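Local structure of TRAP dicarboxylate transporter, DctP subunit (4OVS) at residues 100-108 with 172-180; 163-172 with 180-191. The protein probably serves as the periplasmic solute-binding subunit of a TRAP transporter, capturing dicarboxylates such as succinate for uptake into the cell. One frame throughout, in Å; residues are numbered along the deposited sequence.

In the fold
From the N terminus, the chain first lays down 100-108, in the loop between strand 86-87 and helix 113-120. Contact 1 then closes a long loop, since 63 residues, 24 of them helical and 19 in strands, pass before S173 and V175 return to it. Contact 2 closes a much shorter one: strand 167-170, helix 174-181 and strand 186-189 form a beta-alpha-beta unit whose strands pair in parallel. The segments alternate along the chain, so the contacts cross, sharing S172 and F180, with centres about 12 Å apart. Helix 174-181 belongs to both: one side meets 100-108, while L176 and E177 pack on I170, M171 and P187.

Contact 1: 100-108 with 172-180; sequences EMQLFDLPF and SSHVLEAQF
Q102 and D105 hold the N-terminal end of helix 174-181 by two side-chain hydrogen bonds, an N-cap arrangement supplemented from a distant loop. Q102 OE1 accepts from V175 N at 2.9 Å, with a bent N-H...O angle of 131° and the donor tilted 27° from the carbonyl plane. The second bond runs from S173 OG to D105 OD2, 3.0 Å, and uses the anti lone pair of that oxygen. S173 is itself the N-cap: its OG lies anti to the backbone N (chi1 168°) and accepts weakly from V175 N at 3.3 Å. The same N-H is therefore approached by two oxygens, one from the helix's own cap and one from across the contact.

Next to the cap, V175 supplies the apolar centre. Its two methyls divide the work: CG2 lies 3.6 Å from Q102 CB and also meets L106 CD2, whereas CG1 rests against D105 CB and the backbone carbonyl of D105. The side chains of Q102 and V175 run antiparallel alongside one another, while L106 lies across V175. One turn further along the helix, Q179 OE1 lies 3.4 Å from P107 CB, and a water donates both to this oxygen, at 2.9 Å, and to D105 O, at 2.8 Å.

The contact is buried; the bound succinate is about 8 Å from the side chain of L176. Helix 317-330 adds I320 against Q102 and I325 against L106, and F316 packs on V175. Second-shell partners fix the polar ends: Q102 NE2 bonds P99 O, Q179 NE2 bonds E208 OE1, and D105 OD2, already held by S173 OG, also bonds S92 OG.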
loop_
_atom_site.group_PDB
_atom_site.type_symbol
_atom_site.label_atom_id
_atom_site.label_comp_id
_atom_site.label_asym_id
_atom_site.label_seq_id
_atom_site.Cartn_x
_atom_site.Cartn_y
_atom_site.Cartn_z
ATOM N N GLU A 100 -14.417 1.587 -6.833
ATOM C CA GLU A 100 -14.433 0.133 -6.669
ATOM C C GLU A 100 -13.109 -0.419 -6.133
ATOM O O GLU A 100 -13.066 -1.521 -5.591
ATOM C CB GLU A 100 -14.800 -0.578 -7.994
ATOM C CG GLU A 100 -16.197 -0.282 -8.504
ATOM C CD GLU A 100 -16.254 0.964 -9.370
ATOM O OE1 GLU A 100 -17.144 1.071 -10.249
ATOM O OE2 GLU A 100 -15.404 1.849 -9.166
HETATM N N MSE A 101 -12.030 0.331 -6.303
HETATM C CA MSE A 101 -10.744 -0.133 -5.798
HETATM C C MSE A 101 -10.818 -0.296 -4.277
HETATM O O MSE A 101 -9.964 -0.942 -3.671
HETATM C CB MSE A 101 -9.636 0.834 -6.165
HETATM C CG MSE A 101 -8.239 0.276 -5.932
HETATM SE SE MSE A 101 -7.685 -1.028 -7.268
HETATM C CE MSE A 101 -7.586 0.210 -8.748
ATOM N N GLN A 102 -11.846 0.273 -3.649
ATOM C CA GLN A 102 -12.016 0.087 -2.203
ATOM C C GLN A 102 -12.263 -1.365 -1.836
ATOM O O GLN A 102 -12.166 -1.747 -0.665
ATOM C CB GLN A 102 -13.144 0.954 -1.662
ATOM C CG GLN A 102 -12.795 2.384 -1.631
ATOM C CD GLN A 102 -13.929 3.220 -1.116
ATOM O OE1 GLN A 102 -13.883 3.726 0.009
ATOM N NE2 GLN A 102 -14.966 3.377 -1.938
ATOM N N LEU A 103 -12.605 -2.182 -2.822
ATOM C CA LEU A 103 -12.734 -3.614 -2.599
ATOM C C LEU A 103 -11.518 -4.203 -1.838
ATOM O O LEU A 103 -11.679 -4.935 -0.893
ATOM C CB LEU A 103 -12.893 -4.320 -3.937
ATOM C CG LEU A 103 -12.830 -5.839 -3.996
ATOM C CD1 LEU A 103 -14.036 -6.500 -3.352
ATOM C CD2 LEU A 103 -12.747 -6.187 -5.450
ATOM N N PHE A 104 -10.321 -3.853 -2.257
ATOM C CA PHE A 104 -9.099 -4.427 -1.710
ATOM C C PHE A 104 -8.723 -3.861 -0.300
ATOM O O PHE A 104 -7.841 -4.383 0.375
ATOM C CB PHE A 104 -7.949 -4.152 -2.673
ATOM C CG PHE A 104 -8.126 -4.734 -4.052
ATOM C CD1 PHE A 104 -8.976 -5.803 -4.284
ATOM C CD2 PHE A 104 -7.402 -4.224 -5.125
ATOM C CE1 PHE A 104 -9.113 -6.354 -5.550
ATOM C CE2 PHE A 104 -7.543 -4.774 -6.415
ATOM C CZ PHE A 104 -8.385 -5.836 -6.617
ATOM N N ASP A 105 -9.401 -2.803 0.131
ATOM C CA ASP A 105 -9.249 -2.241 1.476
ATOM C C ASP A 105 -10.184 -2.858 2.511
ATOM O O ASP A 105 -10.023 -2.633 3.698
ATOM C CB ASP A 105 -9.586 -0.753 1.474
ATOM C CG ASP A 105 -8.454 0.100 1.043
ATOM O OD1 ASP A 105 -7.325 -0.426 0.889
ATOM O OD2 ASP A 105 -8.705 1.310 0.857
ATOM N N LEU A 106 -11.198 -3.595 2.076
ATOM C CA LEU A 106 -12.180 -4.108 3.034
ATOM C C LEU A 106 -11.505 -4.977 4.079
ATOM O O LEU A 106 -10.641 -5.778 3.765
ATOM C CB LEU A 106 -13.251 -4.908 2.323
ATOM C CG LEU A 106 -14.204 -4.101 1.452
ATOM C CD1 LEU A 106 -14.988 -5.053 0.527
ATOM C CD2 LEU A 106 -15.141 -3.249 2.337
ATOM N N PRO A 107 -11.877 -4.800 5.341
ATOM C CA PRO A 107 -11.188 -5.564 6.386
ATOM C C PRO A 107 -11.435 -7.072 6.299
ATOM O O PRO A 107 -12.557 -7.513 6.186
ATOM C CB PRO A 107 -11.731 -4.968 7.683
ATOM C CG PRO A 107 -12.929 -4.166 7.305
ATOM C CD PRO A 107 -12.728 -3.738 5.882
ATOM N N PHE A 108 -10.350 -7.840 6.307
ATOM C CA PHE A 108 -10.406 -9.294 6.256
ATOM C C PHE A 108 -10.922 -9.887 4.948
ATOM O O PHE A 108 -11.289 -11.050 4.922
ATOM C CB PHE A 108 -11.225 -9.851 7.411
ATOM C CG PHE A 108 -10.604 -9.591 8.749
ATOM C CD1 PHE A 108 -9.599 -10.406 9.225
ATOM C CD2 PHE A 108 -10.997 -8.510 9.506
ATOM C CE1 PHE A 108 -8.993 -10.166 10.453
ATOM C CE2 PHE A 108 -10.399 -8.259 10.755
ATOM C CZ PHE A 108 -9.396 -9.090 11.223
ATOM N N SER A 172 -6.613 7.828 2.315
ATOM C CA SER A 172 -7.860 8.487 1.936
ATOM C C SER A 172 -8.823 7.529 1.295
ATOM O O SER A 172 -8.862 7.406 0.083
ATOM C CB SER A 172 -7.620 9.613 0.942
ATOM O OG SER A 172 -8.839 10.322 0.726
ATOM N N SER A 173 -9.627 6.876 2.116
ATOM C CA SER A 173 -10.507 5.843 1.642
ATOM C C SER A 173 -11.723 5.753 2.523
ATOM O O SER A 173 -11.595 5.604 3.736
ATOM C CB SER A 173 -9.784 4.503 1.702
ATOM O OG SER A 173 -10.709 3.439 1.517
ATOM N N HIS A 174 -12.910 5.813 1.927
ATOM C CA HIS A 174 -14.139 5.738 2.713
ATOM C C HIS A 174 -14.256 4.407 3.432
ATOM O O HIS A 174 -14.809 4.341 4.519
ATOM C CB HIS A 174 -15.376 6.013 1.858
ATOM C CG HIS A 174 -15.372 7.375 1.243
ATOM N ND1 HIS A 174 -15.646 7.593 -0.090
ATOM C CD2 HIS A 174 -15.120 8.592 1.781
ATOM C CE1 HIS A 174 -15.572 8.886 -0.347
ATOM N NE2 HIS A 174 -15.249 9.514 0.770
ATOM N N VAL A 175 -13.673 3.352 2.882
ATOM C CA VAL A 175 -13.766 2.060 3.558
ATOM C C VAL A 175 -12.988 2.072 4.874
ATOM O O VAL A 175 -13.475 1.609 5.913
ATOM C CB VAL A 175 -13.277 0.913 2.674
ATOM C CG1 VAL A 175 -12.740 -0.235 3.541
ATOM C CG2 VAL A 175 -14.404 0.454 1.714
ATOM N N LEU A 176 -11.771 2.603 4.838
ATOM C CA LEU A 176 -10.974 2.730 6.069
ATOM C C LEU A 176 -11.592 3.650 7.102
ATOM O O LEU A 176 -11.439 3.404 8.293
ATOM C CB LEU A 176 -9.586 3.228 5.757
ATOM C CG LEU A 176 -8.820 2.368 4.766
ATOM C CD1 LEU A 176 -7.489 3.014 4.511
ATOM C CD2 LEU A 176 -8.647 0.919 5.227
ATOM N N GLU A 177 -12.271 4.720 6.696
ATOM C CA GLU A 177 -12.838 5.582 7.729
ATOM C C GLU A 177 -14.048 4.903 8.349
ATOM O O GLU A 177 -14.298 5.028 9.540
ATOM C CB GLU A 177 -13.109 7.038 7.274
ATOM C CG GLU A 177 -13.882 7.262 6.029
ATOM C CD GLU A 177 -13.946 8.747 5.660
ATOM O OE1 GLU A 177 -13.363 9.145 4.623
ATOM O OE2 GLU A 177 -14.583 9.519 6.416
ATOM N N ALA A 178 -14.782 4.161 7.541
ATOM C CA ALA A 178 -15.870 3.336 8.044
ATOM C C ALA A 178 -15.338 2.258 9.005
ATOM O O ALA A 178 -15.937 1.973 10.035
ATOM C CB ALA A 178 -16.604 2.705 6.874
ATOM N N GLN A 179 -14.211 1.654 8.662
ATOM C CA GLN A 179 -13.666 0.557 9.443
ATOM C C GLN A 179 -13.357 0.979 10.876
ATOM O O GLN A 179 -13.596 0.233 11.802
ATOM C CB GLN A 179 -12.407 -0.003 8.749
ATOM C CG GLN A 179 -11.384 -0.650 9.636
ATOM C CD GLN A 179 -10.117 -1.058 8.872
ATOM O OE1 GLN A 179 -10.148 -1.951 8.036
ATOM N NE2 GLN A 179 -9.002 -0.397 9.172
ATOM N N PHE A 180 -12.823 2.175 11.056
ATOM C CA PHE A 180 -12.416 2.619 12.379
ATOM C C PHE A 180 -13.580 3.225 13.132
ATOM O O PHE A 180 -13.642 3.174 14.374
ATOM C CB PHE A 180 -11.311 3.636 12.250
ATOM C CG PHE A 180 -9.962 3.031 12.114
ATOM C CD1 PHE A 180 -9.309 2.540 13.220
ATOM C CD2 PHE A 180 -9.338 2.978 10.886
ATOM C CE1 PHE A 180 -8.069 1.993 13.114
ATOM C CE2 PHE A 180 -8.079 2.415 10.761
ATOM C CZ PHE A 180 -7.444 1.925 11.880
HETATM O O HOH W 1 -8.329 -2.532 5.891
#

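Contact 2: 163-172 with 180-191; sequences AAGQKFRIMS and FKAVGANPQVLP
NE and NH2 of R169 both donate to L190 O, each at 3.0 Å, and the oxygen lies close to the guanidinium plane, at its edge. The bend at chi2 (-96°) turns the guanidinium toward L190, just past the end of strand 186-189, and its remaining terminal nitrogen, NH1, bonds a bound succinate. Were the arginine replaced by alanine, L190 O would probably lose both of these donors, and the succinate the hydrogen bond from NH1, one of several binding residues' contributions alongside those of K40 and K93.

The backbones pair as parallel strands. F168 N donates to N186 O and I170 N to Q188 O, while Q188 N donates to F168 O at 2.8 Å. N186 N to Q166 O is almost straight, 176° at the hydrogen. These bonds join 167-170 to 186-189 as the two strands of a beta-alpha-beta unit. Helix 174-181 is the crossover between them and ends in a Schellman motif, A185 N to F180 O and G184 N to K181 O, with G184 at positive phi.

On the sheet face bearing F168 and I170, the F168 and F180 rings form an offset stack, centroids 4.6 Å apart and planes at 26°. F180 CE1 sits over the F168 face, 3.5 Å from F168 CG. I170 packs against F180, its CG2 3.8 Å from F180 CD2, with its CD1 alongside P187 CB.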
loop_
_atom_site.group_PDB
_atom_site.type_symbol
_atom_site.label_atom_id
_atom_site.label_comp_id
_atom_site.label_asym_id
_atom_site.label_seq_id
_atom_site.Cartn_x
_atom_site.Cartn_y
_atom_site.Cartn_z
ATOM N N ALA A 163 -9.820 0.286 20.776
ATOM C CA ALA A 163 -9.588 1.269 19.738
ATOM C C ALA A 163 -10.498 2.468 19.965
ATOM O O ALA A 163 -10.228 3.562 19.471
ATOM C CB ALA A 163 -9.850 0.655 18.382
ATOM N N ALA A 164 -11.578 2.262 20.712
ATOM C CA ALA A 164 -12.597 3.306 20.861
ATOM C C ALA A 164 -12.052 4.576 21.540
ATOM O O ALA A 164 -11.417 4.523 22.594
ATOM C CB ALA A 164 -13.783 2.763 21.620
ATOM N N GLY A 165 -12.293 5.730 20.931
ATOM C CA GLY A 165 -11.886 6.982 21.542
ATOM C C GLY A 165 -10.509 7.417 21.091
ATOM O O GLY A 165 -10.034 8.481 21.477
ATOM N N GLN A 166 -9.871 6.597 20.266
ATOM C CA GLN A 166 -8.533 6.900 19.778
ATOM C C GLN A 166 -8.537 7.478 18.356
ATOM O O GLN A 166 -9.341 7.084 17.507
ATOM C CB GLN A 166 -7.660 5.644 19.810
ATOM C CG GLN A 166 -7.333 5.128 21.210
ATOM C CD GLN A 166 -6.188 4.130 21.190
ATOM O OE1 GLN A 166 -5.138 4.375 20.587
ATOM N NE2 GLN A 166 -6.391 2.991 21.833
ATOM N N LYS A 167 -7.630 8.418 18.110
ATOM C CA LYS A 167 -7.440 8.994 16.785
ATOM C C LYS A 167 -6.443 8.166 15.965
ATOM O O LYS A 167 -5.323 7.880 16.415
ATOM C CB LYS A 167 -6.925 10.429 16.887
ATOM C CG LYS A 167 -7.906 11.447 17.451
ATOM C CD LYS A 167 -7.554 12.849 16.930
ATOM C CE LYS A 167 -8.535 13.934 17.376
ATOM N NZ LYS A 167 -8.870 14.868 16.241
ATOM N N PHE A 168 -6.838 7.789 14.756
ATOM C CA PHE A 168 -5.962 7.016 13.893
ATOM C C PHE A 168 -5.735 7.737 12.589
ATOM O O PHE A 168 -6.678 8.247 11.985
ATOM C CB PHE A 168 -6.578 5.644 13.604
ATOM C CG PHE A 168 -6.428 4.647 14.729
ATOM C CD1 PHE A 168 -5.326 3.799 14.777
ATOM C CD2 PHE A 168 -7.399 4.520 15.698
ATOM C CE1 PHE A 168 -5.179 2.881 15.778
ATOM C CE2 PHE A 168 -7.256 3.594 16.720
ATOM C CZ PHE A 168 -6.140 2.771 16.753
ATOM N N ARG A 169 -4.485 7.804 12.142
ATOM C CA ARG A 169 -4.223 8.168 10.752
ATOM C C ARG A 169 -4.766 7.081 9.810
ATOM O O ARG A 169 -4.636 5.894 10.096
ATOM C CB ARG A 169 -2.716 8.320 10.520
ATOM C CG ARG A 169 -2.335 8.847 9.135
ATOM C CD ARG A 169 -1.994 7.699 8.219
ATOM N NE ARG A 169 -1.812 8.093 6.827
ATOM C CZ ARG A 169 -1.237 7.311 5.913
ATOM N NH1 ARG A 169 -0.766 6.122 6.281
ATOM N NH2 ARG A 169 -1.131 7.715 4.634
ATOM N N ILE A 170 -5.366 7.490 8.697
ATOM C CA ILE A 170 -5.693 6.571 7.599
ATOM C C ILE A 170 -5.280 7.159 6.260
ATOM O O ILE A 170 -5.113 8.370 6.122
ATOM C CB ILE A 170 -7.187 6.316 7.481
ATOM C CG1 ILE A 170 -7.945 7.641 7.396
ATOM C CG2 ILE A 170 -7.668 5.514 8.660
ATOM C CD1 ILE A 170 -9.429 7.458 7.026
HETATM N N MSE A 171 -5.137 6.299 5.273
HETATM C CA MSE A 171 -5.102 6.732 3.885
HETATM C C MSE A 171 -6.513 7.158 3.465
HETATM O O MSE A 171 -7.501 6.859 4.171
HETATM C CB MSE A 171 -4.626 5.593 3.011
HETATM C CG MSE A 171 -3.211 5.073 3.323
HETATM SE SE MSE A 171 -2.851 3.366 2.321
HETATM C CE MSE A 171 -4.068 2.176 3.282
ATOM N N SER A 172 -6.613 7.828 2.315
ATOM C CA SER A 172 -7.860 8.487 1.936
ATOM C C SER A 172 -8.823 7.529 1.295
ATOM O O SER A 172 -8.862 7.406 0.083
ATOM C CB SER A 172 -7.620 9.613 0.942
ATOM O OG SER A 172 -8.839 10.322 0.726
ATOM N N PHE A 180 -12.823 2.175 11.056
ATOM C CA PHE A 180 -12.416 2.619 12.379
ATOM C C PHE A 180 -13.580 3.225 13.132
ATOM O O PHE A 180 -13.642 3.174 14.374
ATOM C CB PHE A 180 -11.311 3.636 12.250
ATOM C CG PHE A 180 -9.962 3.031 12.114
ATOM C CD1 PHE A 180 -9.309 2.540 13.220
ATOM C CD2 PHE A 180 -9.338 2.978 10.886
ATOM C CE1 PHE A 180 -8.069 1.993 13.114
ATOM C CE2 PHE A 180 -8.079 2.415 10.761
ATOM C CZ PHE A 180 -7.444 1.925 11.880
ATOM N N LYS A 181 -14.495 3.814 12.386
ATOM C CA LYS A 181 -15.725 4.302 12.976
ATOM C C LYS A 181 -16.482 3.122 13.564
ATOM O O LYS A 181 -17.148 3.252 14.578
ATOM C CB LYS A 181 -16.572 5.035 11.937
ATOM C CG LYS A 181 -16.243 6.524 11.773
ATOM C CD LYS A 181 -16.701 7.056 10.407
ATOM C CE LYS A 181 -16.957 8.547 10.391
ATOM N NZ LYS A 181 -15.795 9.330 10.842
ATOM N N ALA A 182 -16.344 1.959 12.951
ATOM C CA ALA A 182 -17.077 0.785 13.396
ATOM C C ALA A 182 -16.650 0.319 14.779
ATOM O O ALA A 182 -17.429 -0.330 15.468
ATOM C CB ALA A 182 -16.897 -0.319 12.415
ATOM N N VAL A 183 -15.419 0.634 15.181
ATOM C CA VAL A 183 -14.962 0.320 16.547
ATOM C C VAL A 183 -14.744 1.579 17.375
ATOM O O VAL A 183 -14.011 1.570 18.368
ATOM C CB VAL A 183 -13.672 -0.529 16.539
ATOM C CG1 VAL A 183 -13.889 -1.809 15.715
ATOM C CG2 VAL A 183 -12.535 0.258 15.963
ATOM N N GLY A 184 -15.409 2.666 16.989
ATOM C CA GLY A 184 -15.551 3.808 17.883
ATOM C C GLY A 184 -14.342 4.718 17.905
ATOM O O GLY A 184 -14.178 5.547 18.815
ATOM N N ALA A 185 -13.490 4.563 16.896
ATOM C CA ALA A 185 -12.327 5.423 16.740
ATOM C C ALA A 185 -12.608 6.647 15.852
ATOM O O ALA A 185 -13.657 6.751 15.190
ATOM C CB ALA A 185 -11.163 4.613 16.178
ATOM N N ASN A 186 -11.642 7.557 15.840
ATOM C CA ASN A 186 -11.719 8.793 15.090
ATOM C C ASN A 186 -10.655 8.769 13.997
ATOM O O ASN A 186 -9.481 9.044 14.268
ATOM C CB ASN A 186 -11.483 9.959 16.051
ATOM C CG ASN A 186 -11.797 11.314 15.442
ATOM O OD1 ASN A 186 -12.184 11.420 14.279
ATOM N ND2 ASN A 186 -11.642 12.364 16.244
ATOM N N PRO A 187 -11.038 8.410 12.757
ATOM C CA PRO A 187 -9.997 8.351 11.725
ATOM C C PRO A 187 -9.719 9.729 11.129
ATOM O O PRO A 187 -10.576 10.590 11.119
ATOM C CB PRO A 187 -10.582 7.395 10.675
ATOM C CG PRO A 187 -12.016 7.059 11.171
ATOM C CD PRO A 187 -12.352 8.070 12.212
ATOM N N GLN A 188 -8.513 9.916 10.629
ATOM C CA GLN A 188 -8.092 11.181 10.094
ATOM C C GLN A 188 -7.125 10.937 8.924
ATOM O O GLN A 188 -6.101 10.271 9.087
ATOM C CB GLN A 188 -7.378 11.941 11.199
ATOM C CG GLN A 188 -7.168 13.379 10.918
ATOM C CD GLN A 188 -6.388 14.060 12.021
ATOM O OE1 GLN A 188 -6.459 13.670 13.194
ATOM N NE2 GLN A 188 -5.648 15.101 11.652
ATOM N N VAL A 189 -7.429 11.502 7.760
ATOM C CA VAL A 189 -6.573 11.315 6.599
ATOM C C VAL A 189 -5.345 12.219 6.656
ATOM O O VAL A 189 -5.475 13.432 6.846
ATOM C CB VAL A 189 -7.329 11.614 5.297
ATOM C CG1 VAL A 189 -6.469 11.291 4.121
ATOM C CG2 VAL A 189 -8.588 10.819 5.240
ATOM N N LEU A 190 -4.161 11.626 6.512
ATOM C CA LEU A 190 -2.913 12.383 6.377
ATOM C C LEU A 190 -2.039 11.741 5.300
ATOM O O LEU A 190 -2.107 10.546 5.084
ATOM C CB LEU A 190 -2.128 12.417 7.719
ATOM C CG LEU A 190 -2.734 13.191 8.891
ATOM C CD1 LEU A 190 -1.944 12.972 10.183
ATOM C CD2 LEU A 190 -2.768 14.661 8.587
ATOM N N PRO A 191 -1.233 12.540 4.603
ATOM C CA PRO A 191 -0.356 11.964 3.585
ATOM C C PRO A 191 0.718 11.103 4.279
ATOM O O PRO A 191 1.121 11.403 5.432
ATOM C CB PRO A 191 0.307 13.183 2.954
ATOM C CG PRO A 191 -0.379 14.395 3.525
ATOM C CD PRO A 191 -1.009 13.984 4.794
HETATM O O HOH W 2 -6.265 16.544 14.864
#